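Local coordinates for erythrocyte membrane protein 1 (Plasmodium falciparum, PDB 6S8T), which probably binds a host cell-surface receptor, this piece being the ICAM-1-binding DBLbeta domain of a surface adhesin of infected erythrocytes, at residues K356-N359 / K360-K364; M298-W301 / A302-C306. All coordinates share one frame; numbering follows the deposited sequence.

Interaction 1 of 2, residues K356-N359 / K360-K364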
loop_
_atom_site.group_PDB
_atom_site.type_symbol
_atom_site.label_atom_id
_atom_site.label_comp_id
_atom_site.label_asym_id
_atom_site.label_seq_id
_atom_site.Cartn_x
_atom_site.Cartn_y
_atom_site.Cartn_z
ATOM N N LYS A 356 13.485 -11.278 -9.752
ATOM C CA LYS A 356 12.900 -10.949 -11.048
ATOM C C LYS A 356 11.843 -9.859 -10.914
ATOM O O LYS A 356 11.715 -8.999 -11.792
ATOM C CB LYS A 356 12.308 -12.199 -11.699
ATOM C CG LYS A 356 13.349 -13.179 -12.214
ATOM C CD LYS A 356 12.710 -14.258 -13.074
ATOM C CE LYS A 356 13.762 -15.147 -13.716
ATOM N NZ LYS A 356 13.151 -16.169 -14.611
ATOM N N GLN A 357 11.083 -9.874 -9.818
ATOM C CA GLN A 357 10.095 -8.824 -9.594
ATOM C C GLN A 357 10.769 -7.476 -9.357
ATOM O O GLN A 357 10.315 -6.448 -9.876
ATOM C CB GLN A 357 9.186 -9.198 -8.418
ATOM C CG GLN A 357 8.458 -10.537 -8.595
ATOM C CD GLN A 357 7.389 -10.794 -7.536
ATOM O OE1 GLN A 357 7.463 -10.285 -6.417
ATOM N NE2 GLN A 357 6.384 -11.586 -7.895
ATOM N N TRP A 358 11.866 -7.463 -8.592
ATOM C CA TRP A 358 12.548 -6.208 -8.285
ATOM C C TRP A 358 13.138 -5.559 -9.533
ATOM O O TRP A 358 13.152 -4.327 -9.638
ATOM C CB TRP A 358 13.635 -6.448 -7.236
ATOM C CG TRP A 358 14.539 -5.266 -6.988
ATOM C CD1 TRP A 358 15.832 -5.124 -7.406
ATOM C CD2 TRP A 358 14.217 -4.070 -6.265
ATOM N NE1 TRP A 358 16.334 -3.914 -6.990
ATOM C CE2 TRP A 358 15.363 -3.247 -6.288
ATOM C CE3 TRP A 358 13.074 -3.612 -5.605
ATOM C CZ2 TRP A 358 15.398 -1.996 -5.673
ATOM C CZ3 TRP A 358 13.111 -2.369 -4.992
ATOM C CH2 TRP A 358 14.264 -1.578 -5.031
ATOM N N ASN A 359 13.613 -6.360 -10.491
ATOM C CA ASN A 359 14.193 -5.796 -11.705
ATOM C C ASN A 359 13.150 -5.045 -12.527
ATOM O O ASN A 359 13.457 -4.016 -13.140
ATOM C CB ASN A 359 14.846 -6.896 -12.540
ATOM C CG ASN A 359 16.209 -7.296 -12.010
ATOM O OD1 ASN A 359 16.905 -6.494 -11.385
ATOM N ND2 ASN A 359 16.601 -8.541 -12.259
ATOM N N LYS A 360 11.912 -5.544 -12.560
ATOM C CA LYS A 360 10.860 -4.815 -13.258
ATOM C C LYS A 360 10.436 -3.576 -12.481
ATOM O O LYS A 360 10.127 -2.541 -13.086
ATOM C CB LYS A 360 9.658 -5.725 -13.511
ATOM C CG LYS A 360 9.935 -6.865 -14.472
ATOM C CD LYS A 360 8.670 -7.658 -14.754
ATOM C CE LYS A 360 8.941 -8.800 -15.715
ATOM N NZ LYS A 360 7.724 -9.628 -15.951
ATOM N N ILE A 361 10.423 -3.657 -11.147
ATOM C CA ILE A 361 10.011 -2.521 -10.327
ATOM C C ILE A 361 11.011 -1.377 -10.455
ATOM O O ILE A 361 10.629 -0.218 -10.661
ATOM C CB ILE A 361 9.838 -2.952 -8.859
ATOM C CG1 ILE A 361 8.647 -3.900 -8.715
ATOM C CG2 ILE A 361 9.684 -1.735 -7.953
ATOM C CD1 ILE A 361 8.439 -4.402 -7.298
ATOM N N LYS A 362 12.308 -1.685 -10.342
ATOM C CA LYS A 362 13.312 -0.627 -10.353
ATOM C C LYS A 362 13.475 -0.015 -11.739
ATOM O O LYS A 362 13.834 1.162 -11.854
ATOM C CB LYS A 362 14.653 -1.156 -9.841
ATOM C CG LYS A 362 15.405 -2.046 -10.815
ATOM C CD LYS A 362 16.818 -2.315 -10.321
ATOM C CE LYS A 362 17.525 -3.344 -11.187
ATOM N NZ LYS A 362 17.512 -2.969 -12.626
ATOM N N ASP A 363 13.217 -0.789 -12.797
ATOM C CA ASP A 363 13.268 -0.232 -14.143
ATOM C C ASP A 363 12.132 0.756 -14.373
ATOM O O ASP A 363 12.335 1.810 -14.988
ATOM C CB ASP A 363 13.227 -1.352 -15.183
ATOM C CG ASP A 363 14.541 -2.102 -15.285
ATOM O OD1 ASP A 363 15.511 -1.701 -14.606
ATOM O OD2 ASP A 363 14.604 -3.092 -16.041
ATOM N N LYS A 364 10.930 0.436 -13.888
ATOM C CA LYS A 364 9.816 1.366 -14.036
ATOM C C LYS A 364 10.043 2.627 -13.211
ATOM O O LYS A 364 9.742 3.736 -13.671
ATOM C CB LYS A 364 8.502 0.690 -13.648
ATOM C CG LYS A 364 7.264 1.498 -14.013
ATOM C CD LYS A 364 7.264 1.848 -15.496
ATOM C CE LYS A 364 6.072 2.712 -15.866
ATOM N NZ LYS A 364 4.788 2.014 -15.593
#

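Interaction 2 of 2, residues M298-W301 / A302-C306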
loop_
_atom_site.group_PDB
_atom_site.type_symbol
_atom_site.label_atom_id
_atom_site.label_comp_id
_atom_site.label_asym_id
_atom_site.label_seq_id
_atom_site.Cartn_x
_atom_site.Cartn_y
_atom_site.Cartn_z
ATOM N N MET A 298 5.945 -0.423 -3.397
ATOM C CA MET A 298 7.357 -0.785 -3.501
ATOM C C MET A 298 8.014 -0.863 -2.128
ATOM O O MET A 298 8.763 -1.808 -1.847
ATOM C CB MET A 298 8.095 0.222 -4.395
ATOM C CG MET A 298 9.606 0.010 -4.485
ATOM S SD MET A 298 10.482 1.231 -5.502
ATOM C CE MET A 298 10.533 2.646 -4.405
ATOM N N VAL A 299 7.761 0.127 -1.264
ATOM C CA VAL A 299 8.287 0.079 0.098
ATOM C C VAL A 299 7.742 -1.139 0.839
ATOM O O VAL A 299 8.462 -1.798 1.597
ATOM C CB VAL A 299 7.963 1.387 0.849
ATOM C CG1 VAL A 299 8.413 1.300 2.307
ATOM C CG2 VAL A 299 8.602 2.586 0.157
ATOM N N GLU A 300 6.461 -1.458 0.630
ATOM C CA GLU A 300 5.876 -2.643 1.255
ATOM C C GLU A 300 6.444 -3.925 0.654
ATOM O O GLU A 300 6.580 -4.929 1.360
ATOM C CB GLU A 300 4.347 -2.604 1.124
ATOM C CG GLU A 300 3.580 -3.691 1.898
ATOM C CD GLU A 300 2.069 -3.469 1.880
ATOM O OE1 GLU A 300 1.613 -2.515 1.215
ATOM O OE2 GLU A 300 1.328 -4.238 2.540
ATOM N N TRP A 301 6.790 -3.906 -0.639
ATOM C CA TRP A 301 7.436 -5.060 -1.260
ATOM C C TRP A 301 8.796 -5.333 -0.632
ATOM O O TRP A 301 9.170 -6.492 -0.422
ATOM C CB TRP A 301 7.581 -4.832 -2.770
ATOM C CG TRP A 301 8.164 -6.004 -3.546
ATOM C CD1 TRP A 301 7.471 -6.916 -4.293
ATOM C CD2 TRP A 301 9.550 -6.368 -3.662
ATOM N NE1 TRP A 301 8.334 -7.827 -4.855
ATOM C CE2 TRP A 301 9.615 -7.514 -4.484
ATOM C CE3 TRP A 301 10.741 -5.840 -3.147
ATOM C CZ2 TRP A 301 10.823 -8.141 -4.804
ATOM C CZ3 TRP A 301 11.937 -6.467 -3.460
ATOM C CH2 TRP A 301 11.969 -7.604 -4.284
ATOM N N ALA A 302 9.555 -4.277 -0.333
ATOM C CA ALA A 302 10.885 -4.467 0.235
ATOM C C ALA A 302 10.810 -5.007 1.659
ATOM O O ALA A 302 11.659 -5.808 2.067
ATOM C CB ALA A 302 11.668 -3.155 0.198
ATOM N N GLU A 303 9.806 -4.581 2.430
ATOM C CA GLU A 303 9.675 -5.072 3.800
ATOM C C GLU A 303 9.367 -6.565 3.820
ATOM O O GLU A 303 9.976 -7.324 4.584
ATOM C CB GLU A 303 8.594 -4.291 4.556
ATOM C CG GLU A 303 8.303 -4.865 5.947
ATOM C CD GLU A 303 7.247 -4.092 6.727
ATOM O OE1 GLU A 303 6.576 -3.216 6.143
ATOM O OE2 GLU A 303 7.087 -4.368 7.934
ATOM N N TRP A 304 8.428 -7.011 2.978
ATOM C CA TRP A 304 8.056 -8.420 2.965
ATOM C C TRP A 304 9.087 -9.299 2.266
ATOM O O TRP A 304 9.142 -10.502 2.549
ATOM C CB TRP A 304 6.673 -8.598 2.332
ATOM C CG TRP A 304 5.590 -8.175 3.276
ATOM C CD1 TRP A 304 4.982 -6.952 3.337
ATOM C CD2 TRP A 304 5.022 -8.957 4.338
ATOM N NE1 TRP A 304 4.060 -6.931 4.357
ATOM C CE2 TRP A 304 4.062 -8.150 4.984
ATOM C CE3 TRP A 304 5.220 -10.265 4.793
ATOM C CZ2 TRP A 304 3.305 -8.607 6.060
ATOM C CZ3 TRP A 304 4.469 -10.719 5.865
ATOM C CH2 TRP A 304 3.523 -9.893 6.487
ATOM N N PHE A 305 9.907 -8.734 1.374
ATOM C CA PHE A 305 11.050 -9.483 0.861
ATOM C C PHE A 305 12.066 -9.748 1.962
ATOM O O PHE A 305 12.658 -10.832 2.021
ATOM C CB PHE A 305 11.725 -8.735 -0.289
ATOM C CG PHE A 305 13.121 -9.225 -0.576
ATOM C CD1 PHE A 305 13.322 -10.386 -1.306
ATOM C CD2 PHE A 305 14.231 -8.542 -0.093
ATOM C CE1 PHE A 305 14.602 -10.852 -1.564
ATOM C CE2 PHE A 305 15.513 -9.004 -0.347
ATOM C CZ PHE A 305 15.699 -10.161 -1.083
ATOM N N CYS A 306 12.296 -8.757 2.831
ATOM C CA CYS A 306 13.266 -8.937 3.904
ATOM C C CYS A 306 12.776 -9.934 4.948
ATOM O O CYS A 306 13.589 -10.646 5.546
ATOM C CB CYS A 306 13.598 -7.590 4.550
ATOM S SG CYS A 306 14.746 -6.562 3.571
HETATM O O HOH W 1 2.456 -4.798 5.582
#

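Interaction 1 of 2, residues K356-N359 / K360-K364
Lys-362 reaches back one turn of its helix and lies across Trp-358. Its CB sits over one face of the indole, 4.1 Å above the plane and displaced toward the rim, while CD comes within 3.7 Å of Trp-358 NE1. The lysine starts with CG between its own backbone N and carbonyl carbon (chi1 75°), and this turns the aliphatic chain back toward the preceding turn. On this inner side the packing is close: the Trp-358 ring is buried, meets Phe-436 edge-to-face and is touched by Ala-417, Ala-418 and Ile-421 of helix 417-424. Beneath the side chains, Lys-362 N donates to Trp-358 O at 2.9 Å and Ile-361 N to Gln-357 O, as in any regular helix.

The outer side is looser and polar. Asn-359 runs alongside Lys-362, pointing the same way, and its OD1 lies 3.2 Å from Lys-362 CE, touching the methylene rather than the ammonium. A bend at chi4 (54°) carries NZ to the neighbouring residue, where it forms a salt bridge to Asp-363 OD1 at 3.1 Å, on the syn side but 33° out of the carboxylate plane. Lys-360 sends its extended chain away from the contact at the exposed surface. An apolar side turned to the domain and a polar, charged side turned to solvent mark an amphipathic helix, here helix 335-372, in a region predicted to be coiled coil.

Interaction 2 of 2, residues M298-W301 / A302-C306
In the first half of helix 293-319, in the Duffy-binding-like domain, Trp-301 and Phe-305, one turn apart, form an i to i+4 aromatic pair. Phe-305 CB stands over one face of the indole, in a CH-pi contact 4.2 Å from the centroid of the six-membered ring of Trp-301 and 21° off its normal. The phenyl ring beyond CB is nearly parallel to the indole, with planes at 5°, but the two are slid so far apart that they barely overlap. Both residues hold CG anti to the backbone N, sending their rings off the same side of the helix. Phe-305 N donates to Trp-301 O at 3.0 Å.

A second i to i+4 pair is partly polar. Glu-300 and Trp-304 lie side by side, with Glu-300 CG 3.8 Å from Trp-304 CD1, and Glu-300 O meets the edge of that indole near its plane. One water joins their ends: it accepts from Trp-304 NE1 at 2.9 Å and donates to Glu-300 OE2 at 3.3 Å. The same OE2 forms a salt bridge with Arg-114, a second partner that should help to offset its charge.

Around these turns, helix 335-372 packs against Trp-301 and Phe-305, helix 417-424 against Ala-302, and helix 172-194 against Glu-300, while the disulfide from Cys-306 to Cys-430 ties the helix to the chain just after helix 417-424.

Interactions 1 and 2 lie on consecutive long helices, 335-372 and 293-319, with centres about 13 Å apart, and they touch directly. Trp-301 is the main bridge: its NE1 is 3.0 Å from Gln-357 OE1, a probable hydrogen bond, while Gln-357 NE2 bonds to Trp-96 O, and its CH2 is 3.6 Å from Trp-358 CB. Ile-361 packs on the same interface, its CG2 lying 3.9 Å from Met-298 CG. Trp-301 and Met-298 thus back onto the side of 356-364 that carries Gln-357, Trp-358 and Ile-361. Phe-455 meets both Trp-358 and Phe-305, and helix 417-424 touches side chains of both interactions, so buried interaction 2 and the inner side of interaction 1 share neighbours.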